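Local coordinates for protein AlyGC (Glaciecola chathamensis, PDB 5GKD) that probably degrades the brown-algal polysaccharide alginate by beta-elimination, as a calcium-containing lyase of polysaccharide lyase family 6, at residues A[214-219]-A[223-228]; A[235-240]-A[245-250]. All coordinates share one frame; numbering follows the deposited sequence.

Contact 1: A[214-219]-A[223-228]; sequences EIISNK and NSIRNN. With CA (calcium ion), chain E; PO4 (phosphate ion), chain H.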
# COMPACT_ATOMS: atom_id res chain seq x y z
N GLU A 214 -24.99 11.26 2.29
CA GLU A 214 -26.22 10.58 2.65
C GLU A 214 -26.06 9.96 4.03
O GLU A 214 -25.29 9.02 4.20
CB GLU A 214 -26.58 9.50 1.64
CG GLU A 214 -26.88 10.00 0.24
CD GLU A 214 -27.26 8.84 -0.66
OE1 GLU A 214 -26.38 8.02 -0.94
OE2 GLU A 214 -28.43 8.74 -1.05
N ILE A 215 -26.76 10.52 5.02
CA ILE A 215 -26.96 9.84 6.29
C ILE A 215 -27.89 8.65 6.10
O ILE A 215 -27.54 7.51 6.41
CB ILE A 215 -27.53 10.80 7.35
CG1 ILE A 215 -26.61 11.99 7.61
CG2 ILE A 215 -27.84 10.08 8.66
CD1 ILE A 215 -27.37 13.12 8.29
N ILE A 216 -29.09 8.93 5.61
CA ILE A 216 -30.06 7.93 5.17
C ILE A 216 -30.15 8.00 3.65
O ILE A 216 -30.28 9.08 3.09
CB ILE A 216 -31.45 8.16 5.79
CG1 ILE A 216 -31.38 8.07 7.32
CG2 ILE A 216 -32.44 7.20 5.19
CD1 ILE A 216 -32.70 8.30 8.02
N SER A 217 -30.09 6.85 3.00
CA SER A 217 -30.18 6.75 1.55
C SER A 217 -31.39 5.88 1.25
O SER A 217 -31.31 4.66 1.34
CB SER A 217 -28.90 6.15 0.96
OG SER A 217 -28.90 6.13 -0.46
N ASN A 218 -32.54 6.51 0.96
CA ASN A 218 -33.72 5.73 0.63
C ASN A 218 -33.67 5.33 -0.84
O ASN A 218 -33.51 6.18 -1.71
CB ASN A 218 -35.00 6.52 0.92
CG ASN A 218 -36.22 5.64 0.89
OD1 ASN A 218 -36.46 4.87 1.82
ND2 ASN A 218 -36.98 5.71 -0.20
N LYS A 219 -33.80 4.03 -1.10
CA LYS A 219 -33.62 3.46 -2.44
C LYS A 219 -34.67 2.39 -2.71
O LYS A 219 -34.37 1.29 -3.16
CB LYS A 219 -32.23 2.87 -2.63
CG LYS A 219 -31.09 3.89 -2.78
CD LYS A 219 -29.76 3.18 -3.08
CE LYS A 219 -28.62 4.15 -3.37
NZ LYS A 219 -27.30 3.47 -3.43
N ASN A 223 -41.68 3.77 1.73
CA ASN A 223 -41.17 3.67 3.07
C ASN A 223 -41.63 4.88 3.86
O ASN A 223 -42.06 5.88 3.30
CB ASN A 223 -39.64 3.59 3.05
CG ASN A 223 -39.16 2.38 2.28
OD1 ASN A 223 -39.70 1.28 2.43
ND2 ASN A 223 -38.15 2.58 1.42
N SER A 224 -41.55 4.78 5.18
CA SER A 224 -41.95 5.85 6.08
C SER A 224 -40.79 6.17 7.02
O SER A 224 -40.39 5.34 7.84
CB SER A 224 -43.22 5.46 6.85
OG SER A 224 -43.41 6.30 7.97
N ILE A 225 -40.22 7.36 6.87
CA ILE A 225 -39.05 7.79 7.64
C ILE A 225 -39.50 8.97 8.49
O ILE A 225 -39.71 10.07 7.97
CB ILE A 225 -37.87 8.16 6.74
CG1 ILE A 225 -37.54 6.99 5.82
CG2 ILE A 225 -36.66 8.53 7.58
CD1 ILE A 225 -36.76 7.38 4.57
N ARG A 226 -39.66 8.74 9.79
CA ARG A 226 -40.47 9.61 10.63
C ARG A 226 -39.87 9.74 12.00
O ARG A 226 -39.26 8.80 12.53
CB ARG A 226 -41.89 9.07 10.78
CG ARG A 226 -41.79 7.72 11.49
CD ARG A 226 -43.02 6.89 11.47
NE ARG A 226 -44.21 7.69 11.48
CZ ARG A 226 -44.75 8.16 12.58
NH1 ARG A 226 -44.22 7.92 13.78
NH2 ARG A 226 -45.84 8.88 12.51
N ASN A 227 -40.03 10.92 12.61
CA ASN A 227 -39.79 11.11 14.03
C ASN A 227 -38.36 10.81 14.43
O ASN A 227 -38.10 10.44 15.58
CB ASN A 227 -40.73 10.24 14.86
CG ASN A 227 -42.16 10.70 14.78
OD1 ASN A 227 -42.84 10.45 13.80
ND2 ASN A 227 -42.62 11.39 15.81
N ASN A 228 -37.41 10.98 13.53
CA ASN A 228 -36.01 10.80 13.84
C ASN A 228 -35.34 12.13 14.13
O ASN A 228 -35.78 13.18 13.65
CB ASN A 228 -35.29 10.10 12.68
CG ASN A 228 -35.96 8.81 12.30
OD1 ASN A 228 -35.77 7.77 12.96
ND2 ASN A 228 -36.77 8.85 11.25
CA CA E . -23.98 7.59 -1.01
P PO4 H . -25.55 6.66 -4.07
O1 PO4 H . -26.77 6.81 -3.20
O2 PO4 H . -24.41 6.42 -3.15
O3 PO4 H . -25.34 7.94 -4.91
O4 PO4 H . -25.73 5.37 -4.84
O HOH W 1 -23.87 9.56 -2.53
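Asn-218 and Asn-223 mark the nearest approach of the two backbones, their CA atoms 8.1 Å apart, too wide for hydrogen bonds between the main chains. The chain turns a corner at Ile-215 and Ile-216, runs on as a short strand through Ser-217 and Asn-218, and after a three-residue link comes back as strand 224-226, so that side chains alone bridge the interior. Asn-223 ND2 donates to Asn-218 OD1 (2.9 Å, 153° at the hydrogen), arriving somewhat tilted from the carbonyl plane, with the two amides nearly perpendicular (79°). Asn-223 ND2 also bonds Ser-220 OG, while its OD1 accepts from Thr-199 N. The pair belongs to one coil of the parallel beta-helix expected of a pectate-lyase-like fold, with two of its faces meeting inside. Ile-225 CD1 lies 3.7 Å from Asn-218 OD1, and Ile-225 CG2 slides past Ile-216 CD1 at 4.0 Å. An alanine in place of Asn-218 would probably leave Asn-223 ND2 without this acceptor and open a gap beside Ile-225 CD1. On the outer side, Glu-214 OE1 binds calcium at 2.4 Å, together with Asn-180, Glu-183 and Glu-212. Ser-217 OG, trans to its main-chain nitrogen (chi1 -175°), donates to Glu-214 OE2 from above the carboxylate plane (2.7 Å), which would help hold the carboxylate in place.

Contact 2: A[235-240]-A[245-250]; sequences GTLTLR and NIVENN. With CO3 (carbonate ion), chain J; PO4 (phosphate ion), chain H.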
# COMPACT_ATOMS: atom_id res chain seq x y z
N GLY A 235 -24.38 15.53 6.77
CA GLY A 235 -25.01 14.84 5.66
C GLY A 235 -26.49 15.13 5.64
O GLY A 235 -26.95 16.10 6.26
N THR A 236 -27.24 14.27 4.95
CA THR A 236 -28.63 14.51 4.61
C THR A 236 -29.44 13.24 4.78
O THR A 236 -28.91 12.13 4.86
CB THR A 236 -28.79 15.00 3.16
OG1 THR A 236 -28.48 13.93 2.25
CG2 THR A 236 -27.86 16.16 2.87
N LEU A 237 -30.76 13.42 4.81
CA LEU A 237 -31.73 12.37 4.53
C LEU A 237 -32.07 12.47 3.05
O LEU A 237 -32.79 13.37 2.64
CB LEU A 237 -32.97 12.56 5.39
CG LEU A 237 -34.05 11.49 5.48
CD1 LEU A 237 -35.08 11.88 6.56
CD2 LEU A 237 -34.73 11.21 4.17
N THR A 238 -31.57 11.54 2.24
CA THR A 238 -31.73 11.61 0.80
C THR A 238 -32.76 10.58 0.34
O THR A 238 -32.65 9.39 0.66
CB THR A 238 -30.41 11.40 0.08
OG1 THR A 238 -29.57 12.56 0.25
CG2 THR A 238 -30.66 11.18 -1.42
N LEU A 239 -33.77 11.06 -0.38
CA LEU A 239 -34.70 10.23 -1.13
C LEU A 239 -34.04 9.94 -2.48
O LEU A 239 -34.29 10.60 -3.49
CB LEU A 239 -36.04 10.96 -1.28
CG LEU A 239 -37.19 10.67 -0.31
CD1 LEU A 239 -36.76 10.03 0.99
CD2 LEU A 239 -38.08 11.89 -0.06
N ARG A 240 -33.17 8.92 -2.47
CA ARG A 240 -32.19 8.71 -3.53
C ARG A 240 -32.79 8.05 -4.78
O ARG A 240 -32.61 8.55 -5.89
CB ARG A 240 -31.04 7.85 -3.00
CG ARG A 240 -29.95 7.63 -4.01
CD ARG A 240 -29.21 8.94 -4.33
NE ARG A 240 -28.31 8.76 -5.46
CZ ARG A 240 -28.68 8.83 -6.74
NH1 ARG A 240 -29.94 9.08 -7.05
NH2 ARG A 240 -27.78 8.63 -7.69
N ASN A 245 -42.54 7.88 -0.98
CA ASN A 245 -42.07 7.81 0.39
C ASN A 245 -42.58 8.99 1.20
O ASN A 245 -42.83 10.07 0.67
CB ASN A 245 -40.54 7.78 0.41
CG ASN A 245 -40.00 6.62 -0.40
OD1 ASN A 245 -40.01 5.48 0.07
ND2 ASN A 245 -39.59 6.90 -1.63
N ILE A 246 -42.70 8.79 2.50
CA ILE A 246 -43.13 9.84 3.40
C ILE A 246 -42.00 10.13 4.37
O ILE A 246 -41.55 9.22 5.08
CB ILE A 246 -44.43 9.48 4.14
CG1 ILE A 246 -45.50 9.10 3.13
CG2 ILE A 246 -44.89 10.65 4.99
CD1 ILE A 246 -46.91 8.95 3.71
N VAL A 247 -41.56 11.38 4.40
CA VAL A 247 -40.53 11.89 5.29
C VAL A 247 -41.24 12.90 6.19
O VAL A 247 -41.64 13.98 5.72
CB VAL A 247 -39.38 12.55 4.52
CG1 VAL A 247 -38.42 13.24 5.46
CG2 VAL A 247 -38.67 11.55 3.63
N GLU A 248 -41.38 12.58 7.47
CA GLU A 248 -42.33 13.31 8.31
C GLU A 248 -41.88 13.34 9.77
O GLU A 248 -41.28 12.40 10.27
CB GLU A 248 -43.70 12.67 8.09
CG GLU A 248 -44.23 11.73 9.11
CD GLU A 248 -45.61 11.24 8.73
OE1 GLU A 248 -45.80 10.02 8.59
OE2 GLU A 248 -46.50 12.09 8.53
N ASN A 249 -42.12 14.48 10.43
CA ASN A 249 -41.86 14.67 11.86
C ASN A 249 -40.39 14.53 12.25
O ASN A 249 -40.09 14.34 13.43
CB ASN A 249 -42.67 13.69 12.73
CG ASN A 249 -44.12 13.59 12.33
OD1 ASN A 249 -44.71 14.52 11.78
ND2 ASN A 249 -44.72 12.45 12.62
N ASN A 250 -39.46 14.63 11.31
CA ASN A 250 -38.06 14.56 11.65
C ASN A 250 -37.54 15.91 12.12
O ASN A 250 -38.07 16.96 11.78
CB ASN A 250 -37.25 14.07 10.45
CG ASN A 250 -37.69 12.70 9.99
OD1 ASN A 250 -37.40 11.70 10.65
ND2 ASN A 250 -38.43 12.65 8.89
C CO3 J . -25.73 10.45 -4.75
O1 CO3 J . -26.15 10.70 -3.54
O2 CO3 J . -25.79 11.49 -5.53
O3 CO3 J . -25.33 9.21 -5.12
P PO4 H . -25.55 6.66 -4.07
O1 PO4 H . -26.77 6.81 -3.20
O2 PO4 H . -24.41 6.42 -3.15
O3 PO4 H . -25.34 7.94 -4.91
O4 PO4 H . -25.73 5.37 -4.84
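Leu-239 and Val-247 meet tip to tip in the interior: Leu-239 CD1 comes to 3.6 Å from Val-247 CG2, and CD2 of the same leucine also rests on that methyl. Neither side-chain torsion of Leu-239 is well staggered (chi1 -97°, chi2 20°); in this pose both methyls face the valine. Leu-237 approaches differently, sliding past Val-247 in the opposite direction, with its CD1 3.8 Å from Val-247 CG1. The valine thus faces both leucines of the opposing strand. With chi1 at 172°, Val-247 places CG1 trans to its main-chain nitrogen, on the Leu-237 side, and turns CG2 mainly to Leu-239, though Leu-237 CD2 also comes to it. The backbones stay apart, 7.9 Å between the CA atoms of Leu-239 and Asn-245. Asn-250 crosses Leu-237 at about a right angle, but its amide is engaged along the helix axis: OD1 accepts from Asn-228 N and ND2 donates to Ile-225 O, a rung of the asparagine ladder seen in parallel beta-helices. Asn-245 OD1 likewise takes Asn-223 N. On the other face of strand 236-240, Thr-238 OG1 donates to Thr-236 OG1 (2.7 Å), and Arg-240 presents the NE edge of its guanidinium to the anion site, NE being 3.0 Å from carbonate O3 and 3.1 Å from phosphate O3. Those two oxygens lie too near each other for both ions to be present at once, so the bonds are best read as alternatives. The chemistry is therefore two-sided: the interior is held by methyl packing with no hydrogen bond between the segments, while the outer face, where Arg-264 and Tyr-303 also reach the carbonate, suits an anionic group, consistent with binding the carboxylates of alginate.

Contact 1 closes before contact 2 opens, and their centres lie about 5 Å apart, one above the other on successive coils of the beta-helix. Strands 214-219 and 236-241 are parallel neighbours on one face, strands 224-231 and 246-253 on another, so each contact joins the same two faces one coil further along. The coils are stitched by probable backbone hydrogen bonds, Ile-215 N to Thr-236 O at 2.7 Å and Ile-216 O to Thr-238 N at 2.9 Å. Outside, the stacking sets Glu-214, which binds the calcium, beside Arg-240. The repeated coil thus carries the core from one turn to the next and, on one face, lines up residues for calcium and, probably, anionic groups.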